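Local coordinates for gram-negative insecticidal protein (Chromobacterium piscinae, PDB 6FBM) that is an insecticidal toxin of the MACPF and beta-tripod families and probably acts by forming pores in the membranes of target cells, at residues Gly168-Arg180 / Ala270-Trp284. Numbering follows the deposited sequence.
Sequences GPYYISEAAVGGR and ATLMDFSTESLQPIW
S279 OG is gripped from two sides: it accepts the backbone N-H of S276 and donates to E174 O, 2.7 Å away and well above that carbonyl's plane. A short serine suits this place: its hydroxyl reinforces the type I turn S276-S279, closed by the bond from S279 N to S276 O, and ties it to the strand. S279 O takes the N-H of S173 in a nearly straight bond of 2.7 Å. E174, long and extended with CG anti to the backbone N (chi1 -165°), carries OE1 to S276 OG, which donates to it and in turn accepts from E278 N, an ST turn.

Beyond the turn, Y171 and Q281 form a hydrogen-bonded antiparallel pair. The aliphatic Q281 CB lies over the Y171 ring, 4.0 Å from its centroid, while a water links Y171 OH to P282 O. On the other face of this sheet, P282 CB offers its polarised C-H bonds to the face of the Y170 ring, a CH-pi contact, and the apolar, buried I172 and F275 meet, CD1 to CE1, at 3.6 Å.

At the other end, M273 and D274 both face A176 in a classic beta bulge, A176 O receiving M273 N. M273 bends at chi2 and chi3, laying its flexible thioether against the corner at G178, with CE 3.4 Å from R180 CB. The long arm of R180 lets NH1 reach M273 O at 2.8 Å in its guanidinium plane, while NH2 salt-bridges D182.

Within the MACPF domain, strand 170-177 pairs with 271-274 and 280-282; strand 120-134 packs on V177 and M273, and helix 160-167 on I283 and W284.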
ATOM      1  N   GLY A 168     -16.598 -27.910 -24.521  1.00 24.96           N
ATOM      2  CA  GLY A 168     -17.850 -27.171 -24.638  1.00 24.96           C
ATOM      3  C   GLY A 168     -18.363 -27.187 -26.068  1.00 23.74           C
ATOM      4  O   GLY A 168     -17.570 -27.147 -27.010  1.00 24.36           O
ATOM      5  N   PRO A 169     -19.682 -27.258 -26.249  1.00 23.09           N
ATOM      6  CA  PRO A 169     -20.218 -27.222 -27.609  1.00 21.79           C
ATOM      7  C   PRO A 169     -20.181 -25.826 -28.247  1.00 20.78           C
ATOM      8  O   PRO A 169     -20.231 -25.722 -29.482  1.00 19.55           O
ATOM      9  CB  PRO A 169     -21.662 -27.676 -27.427  1.00 22.38           C
ATOM     10  CG  PRO A 169     -22.012 -27.222 -26.037  1.00 23.51           C
ATOM     11  CD  PRO A 169     -20.748 -27.304 -25.225  1.00 23.69           C
ATOM     12  N   TYR A 170     -20.128 -24.777 -27.412  1.00 17.58           N
ATOM     13  CA  TYR A 170     -20.055 -23.414 -27.892  1.00 16.09           C
ATOM     14  C   TYR A 170     -18.892 -22.723 -27.228  1.00 14.56           C
ATOM     15  O   TYR A 170     -18.489 -23.113 -26.145  1.00 15.02           O
ATOM     16  CB  TYR A 170     -21.340 -22.675 -27.559  1.00 16.19           C
ATOM     17  CG  TYR A 170     -22.472 -22.973 -28.490  1.00 16.66           C
ATOM     18  CD1 TYR A 170     -23.205 -24.150 -28.391  1.00 16.75           C
ATOM     19  CD2 TYR A 170     -22.807 -22.078 -29.480  1.00 17.77           C
ATOM     20  CE1 TYR A 170     -24.242 -24.414 -29.261  1.00 17.72           C
ATOM     21  CE2 TYR A 170     -23.848 -22.335 -30.364  1.00 18.48           C
ATOM     22  CZ  TYR A 170     -24.563 -23.495 -30.248  1.00 18.07           C
ATOM     23  OH  TYR A 170     -25.580 -23.712 -31.127  1.00 18.35           O
ATOM     24  N   TYR A 171     -18.377 -21.689 -27.876  1.00 13.16           N
ATOM     25  CA  TYR A 171     -17.316 -20.880 -27.328  1.00 11.91           C
ATOM     26  C   TYR A 171     -17.691 -19.401 -27.355  1.00 11.53           C
ATOM     27  O   TYR A 171     -18.592 -18.984 -28.076  1.00 10.62           O
ATOM     28  CB  TYR A 171     -16.008 -21.127 -28.092  1.00 11.19           C
ATOM     29  CG  TYR A 171     -16.032 -20.662 -29.527  1.00 10.93           C
ATOM     30  CD1 TYR A 171     -15.668 -19.367 -29.862  1.00 11.04           C
ATOM     31  CD2 TYR A 171     -16.446 -21.511 -30.553  1.00 10.60           C
ATOM     32  CE1 TYR A 171     -15.696 -18.925 -31.188  1.00 11.09           C
ATOM     33  CE2 TYR A 171     -16.494 -21.080 -31.865  1.00 10.45           C
ATOM     34  CZ  TYR A 171     -16.103 -19.799 -32.188  1.00 10.68           C
ATOM     35  OH  TYR A 171     -16.150 -19.359 -33.474  1.00 10.45           O
ATOM     36  N   ILE A 172     -16.963 -18.618 -26.570  1.00 11.69           N
ATOM     37  CA  ILE A 172     -17.203 -17.195 -26.472  1.00 11.87           C
ATOM     38  C   ILE A 172     -16.557 -16.503 -27.656  1.00 11.45           C
ATOM     39  O   ILE A 172     -15.343 -16.430 -27.759  1.00 10.69           O
ATOM     40  CB  ILE A 172     -16.594 -16.599 -25.178  1.00 12.12           C
ATOM     41  CG1 ILE A 172     -17.200 -17.240 -23.914  1.00 12.31           C
ATOM     42  CG2 ILE A 172     -16.773 -15.080 -25.150  1.00 11.85           C
ATOM     43  CD1 ILE A 172     -18.678 -16.960 -23.694  1.00 12.93           C
ATOM     44  N   SER A 173     -17.385 -15.987 -28.539  1.00 12.42           N
ATOM     45  CA  SER A 173     -16.921 -15.267 -29.726  1.00 13.70           C
ATOM     46  C   SER A 173     -17.013 -13.771 -29.585  1.00 15.05           C
ATOM     47  O   SER A 173     -16.254 -13.040 -30.210  1.00 14.01           O
ATOM     48  CB  SER A 173     -17.731 -15.700 -30.938  1.00 13.59           C
ATOM     49  OG  SER A 173     -17.186 -15.152 -32.100  1.00 13.61           O
ATOM     50  N   GLU A 174     -17.965 -13.310 -28.781  1.00 18.16           N
ATOM     51  CA  GLU A 174     -18.154 -11.895 -28.533  1.00 19.59           C
ATOM     52  C   GLU A 174     -18.707 -11.748 -27.112  1.00 19.05           C
ATOM     53  O   GLU A 174     -19.573 -12.507 -26.693  1.00 18.88           O
ATOM     54  CB  GLU A 174     -19.133 -11.336 -29.551  1.00 21.90           C
ATOM     55  CG  GLU A 174     -19.156  -9.828 -29.655  1.00 25.33           C
ATOM     56  CD  GLU A 174     -20.159  -9.402 -30.729  1.00 28.64           C
ATOM     57  OE1 GLU A 174     -21.368  -9.551 -30.479  1.00 36.93           O
ATOM     58  OE2 GLU A 174     -19.752  -8.934 -31.820  1.00 31.67           O
ATOM     59  N   ALA A 175     -18.212 -10.772 -26.364  1.00 18.53           N
ATOM     60  CA  ALA A 175     -18.721 -10.553 -25.010  1.00 18.14           C
ATOM     61  C   ALA A 175     -18.658  -9.097 -24.595  1.00 16.14           C
ATOM     62  O   ALA A 175     -17.737  -8.358 -24.967  1.00 14.46           O
ATOM     63  CB  ALA A 175     -17.922 -11.386 -24.026  1.00 19.23           C
ATOM     64  N   ALA A 176     -19.645  -8.726 -23.792  1.00 14.79           N
ATOM     65  CA  ALA A 176     -19.646  -7.454 -23.120  1.00 13.78           C
ATOM     66  C   ALA A 176     -18.803  -7.585 -21.865  1.00 12.88           C
ATOM     67  O   ALA A 176     -18.926  -8.546 -21.129  1.00 11.61           O
ATOM     68  CB  ALA A 176     -21.063  -7.065 -22.771  1.00 13.85           C
ATOM     69  N   VAL A 177     -17.960  -6.586 -21.636  1.00 12.55           N
ATOM     70  CA  VAL A 177     -17.128  -6.544 -20.465  1.00 12.38           C
ATOM     71  C   VAL A 177     -17.493  -5.351 -19.590  1.00 11.86           C
ATOM     72  O   VAL A 177     -17.664  -4.240 -20.061  1.00 11.80           O
ATOM     73  CB  VAL A 177     -15.646  -6.484 -20.868  1.00 12.41           C
ATOM     74  CG1 VAL A 177     -14.786  -6.424 -19.645  1.00 12.65           C
ATOM     75  CG2 VAL A 177     -15.263  -7.697 -21.715  1.00 12.38           C
ATOM     76  N   GLY A 178     -17.624  -5.606 -18.300  1.00 11.60           N
ATOM     77  CA  GLY A 178     -17.910  -4.605 -17.286  1.00 11.01           C
ATOM     78  C   GLY A 178     -18.471  -5.253 -16.039  1.00 10.95           C
ATOM     79  O   GLY A 178     -17.897  -6.201 -15.517  1.00 10.16           O
ATOM     80  N   GLY A 179     -19.609  -4.756 -15.560  1.00 11.48           N
ATOM     81  CA  GLY A 179     -20.326  -5.444 -14.483  1.00 11.68           C
ATOM     82  C   GLY A 179     -21.793  -5.456 -14.711  1.00 11.85           C
ATOM     83  O   GLY A 179     -22.342  -4.552 -15.325  1.00 12.75           O
ATOM     84  N   ARG A 180     -22.440  -6.490 -14.212  1.00 12.74           N
ATOM     85  CA  ARG A 180     -23.882  -6.682 -14.384  1.00 13.01           C
ATOM     86  C   ARG A 180     -24.502  -6.905 -13.026  1.00 14.17           C
ATOM     87  O   ARG A 180     -23.923  -7.636 -12.212  1.00 15.37           O
ATOM     88  CB  ARG A 180     -24.126  -7.939 -15.197  1.00 12.80           C
ATOM     89  CG  ARG A 180     -25.553  -8.130 -15.653  1.00 13.17           C
ATOM     90  CD  ARG A 180     -25.691  -9.331 -16.583  1.00 12.48           C
ATOM     91  NE  ARG A 180     -25.941 -10.546 -15.822  1.00 12.00           N
ATOM     92  CZ  ARG A 180     -25.221 -11.665 -15.811  1.00 11.65           C
ATOM     93  NH1 ARG A 180     -24.114 -11.826 -16.516  1.00 11.70           N
ATOM     94  NH2 ARG A 180     -25.637 -12.673 -15.062  1.00 11.67           N
ATOM     95  N   ALA A 270     -13.737  -5.361 -14.037  1.00 13.70           N
ATOM     96  CA  ALA A 270     -14.531  -5.731 -15.201  1.00 13.93           C
ATOM     97  C   ALA A 270     -14.296  -7.176 -15.601  1.00 13.26           C
ATOM     98  O   ALA A 270     -13.172  -7.649 -15.537  1.00 12.51           O
ATOM     99  CB  ALA A 270     -14.226  -4.818 -16.368  1.00 14.09           C
ATOM    100  N   THR A 271     -15.382  -7.856 -15.955  1.00 12.57           N
ATOM    101  CA  THR A 271     -15.334  -9.201 -16.522  1.00 12.64           C
ATOM    102  C   THR A 271     -16.366  -9.320 -17.618  1.00 12.48           C
ATOM    103  O   THR A 271     -17.164  -8.429 -17.825  1.00 11.80           O
ATOM    104  CB  THR A 271     -15.633 -10.318 -15.502  1.00 12.80           C
ATOM    105  OG1 THR A 271     -17.000 -10.217 -15.078  1.00 12.85           O
ATOM    106  CG2 THR A 271     -14.727 -10.194 -14.278  1.00 13.50           C
ATOM    107  N   LEU A 272     -16.313 -10.422 -18.349  1.00 12.78           N
ATOM    108  CA  LEU A 272     -17.366 -10.819 -19.235  1.00 12.70           C
ATOM    109  C   LEU A 272     -18.594 -10.825 -18.356  1.00 12.33           C
ATOM    110  O   LEU A 272     -18.566 -11.369 -17.277  1.00 11.61           O
ATOM    111  CB  LEU A 272     -17.081 -12.206 -19.812  1.00 13.60           C
ATOM    112  CG  LEU A 272     -18.190 -12.915 -20.597  1.00 13.65           C
ATOM    113  CD1 LEU A 272     -17.568 -13.848 -21.641  1.00 14.13           C
ATOM    114  CD2 LEU A 272     -19.069 -13.749 -19.719  1.00 13.78           C
ATOM    115  N   MET A 273     -19.647 -10.172 -18.810  1.00 12.85           N
ATOM    116  CA  MET A 273     -20.888 -10.118 -18.070  1.00 13.48           C
ATOM    117  C   MET A 273     -22.149 -10.035 -18.915  1.00 13.60           C
ATOM    118  O   MET A 273     -23.235  -9.923 -18.341  1.00 14.12           O
ATOM    119  CB  MET A 273     -20.862  -8.953 -17.074  1.00 13.99           C
ATOM    120  CG  MET A 273     -20.365  -7.622 -17.605  1.00 14.39           C
ATOM    121  SD  MET A 273     -21.339  -6.764 -18.859  1.00 15.98           S
ATOM    122  CE  MET A 273     -22.770  -6.368 -17.904  1.00 15.44           C
ATOM    123  N   ASP A 274     -22.054 -10.082 -20.239  1.00 13.33           N
ATOM    124  CA  ASP A 274     -23.247 -10.058 -21.054  1.00 13.94           C
ATOM    125  C   ASP A 274     -22.963 -10.607 -22.431  1.00 14.46           C
ATOM    126  O   ASP A 274     -21.820 -10.588 -22.918  1.00 13.68           O
ATOM    127  CB  ASP A 274     -23.805  -8.632 -21.158  1.00 14.43           C
ATOM    128  CG  ASP A 274     -25.340  -8.580 -21.302  1.00 14.86           C
ATOM    129  OD1 ASP A 274     -26.008  -9.634 -21.243  1.00 14.21           O
ATOM    130  OD2 ASP A 274     -25.852  -7.437 -21.467  1.00 16.66           O
ATOM    131  N   PHE A 275     -24.024 -11.106 -23.053  1.00 15.69           N
ATOM    132  CA  PHE A 275     -23.969 -11.718 -24.353  1.00 16.71           C
ATOM    133  C   PHE A 275     -24.853 -10.932 -25.288  1.00 18.31           C
ATOM    134  O   PHE A 275     -25.884 -10.369 -24.858  1.00 19.69           O
ATOM    135  CB  PHE A 275     -24.532 -13.118 -24.277  1.00 16.66           C
ATOM    136  CG  PHE A 275     -23.667 -14.108 -23.578  1.00 16.70           C
ATOM    137  CD1 PHE A 275     -22.294 -13.950 -23.465  1.00 16.89           C
ATOM    138  CD2 PHE A 275     -24.235 -15.281 -23.107  1.00 17.18           C
ATOM    139  CE1 PHE A 275     -21.525 -14.921 -22.872  1.00 17.49           C
ATOM    140  CE2 PHE A 275     -23.475 -16.251 -22.509  1.00 17.10           C
ATOM    141  CZ  PHE A 275     -22.114 -16.072 -22.396  1.00 17.50           C
ATOM    142  N   SER A 276     -24.451 -10.918 -26.557  1.00 19.16           N
ATOM    143  CA  SER A 276     -25.222 -10.374 -27.643  1.00 20.37           C
ATOM    144  C   SER A 276     -25.650 -11.545 -28.521  1.00 22.51           C
ATOM    145  O   SER A 276     -25.298 -12.692 -28.233  1.00 25.77           O
ATOM    146  CB  SER A 276     -24.331  -9.458 -28.474  1.00 21.14           C
ATOM    147  OG  SER A 276     -23.465 -10.229 -29.320  1.00 21.10           O
ATOM    148  N   THR A 277     -26.327 -11.264 -29.637  1.00 23.91           N
ATOM    149  CA  THR A 277     -26.783 -12.333 -30.521  1.00 25.43           C
ATOM    150  C   THR A 277     -25.636 -13.141 -31.119  1.00 26.39           C
ATOM    151  O   THR A 277     -25.867 -14.243 -31.562  1.00 27.27           O
ATOM    152  CB  THR A 277     -27.677 -11.843 -31.685  1.00 24.89           C
ATOM    153  OG1 THR A 277     -26.986 -10.846 -32.423  1.00 25.41           O
ATOM    154  CG2 THR A 277     -28.968 -11.254 -31.189  1.00 25.37           C
ATOM    155  N   GLU A 278     -24.426 -12.594 -31.149  1.00 28.28           N
ATOM    156  CA  GLU A 278     -23.257 -13.288 -31.727  1.00 29.95           C
ATOM    157  C   GLU A 278     -22.293 -13.901 -30.708  1.00 25.83           C
ATOM    158  O   GLU A 278     -21.235 -14.400 -31.094  1.00 23.91           O
ATOM    159  CB  GLU A 278     -22.473 -12.325 -32.653  1.00 32.53           C
ATOM    160  CG  GLU A 278     -23.245 -11.789 -33.864  1.00 36.34           C
ATOM    161  CD  GLU A 278     -23.821 -12.876 -34.766  1.00 38.77           C
ATOM    162  OE1 GLU A 278     -23.171 -13.910 -34.985  1.00 42.55           O
ATOM    163  OE2 GLU A 278     -24.951 -12.700 -35.248  1.00 47.73           O
ATOM    164  N   SER A 279     -22.649 -13.878 -29.421  1.00 22.90           N
ATOM    165  CA  SER A 279     -21.686 -14.203 -28.362  1.00 20.29           C
ATOM    166  C   SER A 279     -21.239 -15.645 -28.377  1.00 18.96           C
ATOM    167  O   SER A 279     -20.053 -15.909 -28.411  1.00 17.99           O
ATOM    168  CB  SER A 279     -22.237 -13.839 -26.998  1.00 19.22           C
ATOM    169  OG  SER A 279     -22.268 -12.444 -26.877  1.00 18.42           O
ATOM    170  N   LEU A 280     -22.191 -16.568 -28.374  1.00 19.01           N
ATOM    171  CA  LEU A 280     -21.884 -17.986 -28.353  1.00 18.18           C
ATOM    172  C   LEU A 280     -21.877 -18.523 -29.777  1.00 19.49           C
ATOM    173  O   LEU A 280     -22.848 -18.346 -30.504  1.00 18.90           O
ATOM    174  CB  LEU A 280     -22.911 -18.711 -27.504  1.00 17.84           C
ATOM    175  CG  LEU A 280     -22.848 -18.320 -26.033  1.00 16.71           C
ATOM    176  CD1 LEU A 280     -24.088 -18.788 -25.314  1.00 16.42           C
ATOM    177  CD2 LEU A 280     -21.615 -18.912 -25.372  1.00 16.30           C
ATOM    178  N   GLN A 281     -20.768 -19.145 -30.185  1.00 20.05           N
ATOM    179  CA  GLN A 281     -20.640 -19.711 -31.519  1.00 19.38           C
ATOM    180  C   GLN A 281     -20.302 -21.171 -31.357  1.00 20.23           C
ATOM    181  O   GLN A 281     -19.582 -21.532 -30.443  1.00 19.87           O
ATOM    182  CB  GLN A 281     -19.555 -18.989 -32.307  1.00 19.05           C
ATOM    183  CG  GLN A 281     -19.904 -17.540 -32.633  1.00 18.53           C
ATOM    184  CD  GLN A 281     -21.159 -17.424 -33.494  1.00 18.38           C
ATOM    185  OE1 GLN A 281     -21.338 -18.179 -34.431  1.00 16.40           O
ATOM    186  NE2 GLN A 281     -22.039 -16.479 -33.157  1.00 17.83           N
ATOM    187  N   PRO A 282     -20.875 -22.037 -32.213  1.00 20.06           N
ATOM    188  CA  PRO A 282     -20.674 -23.470 -32.055  1.00 19.23           C
ATOM    189  C   PRO A 282     -19.289 -23.892 -32.461  1.00 18.96           C
ATOM    190  O   PRO A 282     -18.740 -23.344 -33.420  1.00 19.77           O
ATOM    191  CB  PRO A 282     -21.654 -24.049 -33.059  1.00 20.09           C
ATOM    192  CG  PRO A 282     -21.755 -23.011 -34.142  1.00 20.55           C
ATOM    193  CD  PRO A 282     -21.685 -21.717 -33.407  1.00 20.36           C
ATOM    194  N   ILE A 283     -18.727 -24.864 -31.750  1.00 19.41           N
ATOM    195  CA  ILE A 283     -17.429 -25.431 -32.143  1.00 19.17           C
ATOM    196  C   ILE A 283     -17.526 -26.219 -33.432  1.00 18.70           C
ATOM    197  O   ILE A 283     -16.529 -26.320 -34.152  1.00 18.29           O
ATOM    198  CB  ILE A 283     -16.747 -26.300 -31.071  1.00 18.84           C
ATOM    199  CG1 ILE A 283     -17.586 -27.540 -30.700  1.00 18.91           C
ATOM    200  CG2 ILE A 283     -16.454 -25.462 -29.839  1.00 19.60           C
ATOM    201  CD1 ILE A 283     -16.793 -28.593 -29.953  1.00 18.06           C
ATOM    202  N   TRP A 284     -18.700 -26.767 -33.733  1.00 18.62           N
ATOM    203  CA  TRP A 284     -18.832 -27.564 -34.971  1.00 19.46           C
ATOM    204  C   TRP A 284     -18.471 -26.784 -36.247  1.00 19.69           C
ATOM    205  O   TRP A 284     -17.765 -27.307 -37.091  1.00 19.13           O
ATOM    206  CB  TRP A 284     -20.186 -28.265 -35.094  1.00 18.80           C
ATOM    207  CG  TRP A 284     -21.408 -27.438 -34.932  1.00 18.47           C
ATOM    208  CD1 TRP A 284     -21.945 -26.562 -35.843  1.00 18.07           C
ATOM    209  CD2 TRP A 284     -22.297 -27.462 -33.809  1.00 18.07           C
ATOM    210  NE1 TRP A 284     -23.118 -26.034 -35.341  1.00 18.68           N
ATOM    211  CE2 TRP A 284     -23.353 -26.569 -34.096  1.00 18.57           C
ATOM    212  CE3 TRP A 284     -22.288 -28.139 -32.584  1.00 18.72           C
ATOM    213  CZ2 TRP A 284     -24.376 -26.311 -33.186  1.00 19.35           C
ATOM    214  CZ3 TRP A 284     -23.305 -27.895 -31.676  1.00 19.52           C
ATOM    215  CH2 TRP A 284     -24.339 -26.999 -31.977  1.00 19.83           C
TER
HETATM  216  O   HOH W   1     -18.077 -21.101 -34.815  1.00 26.35           O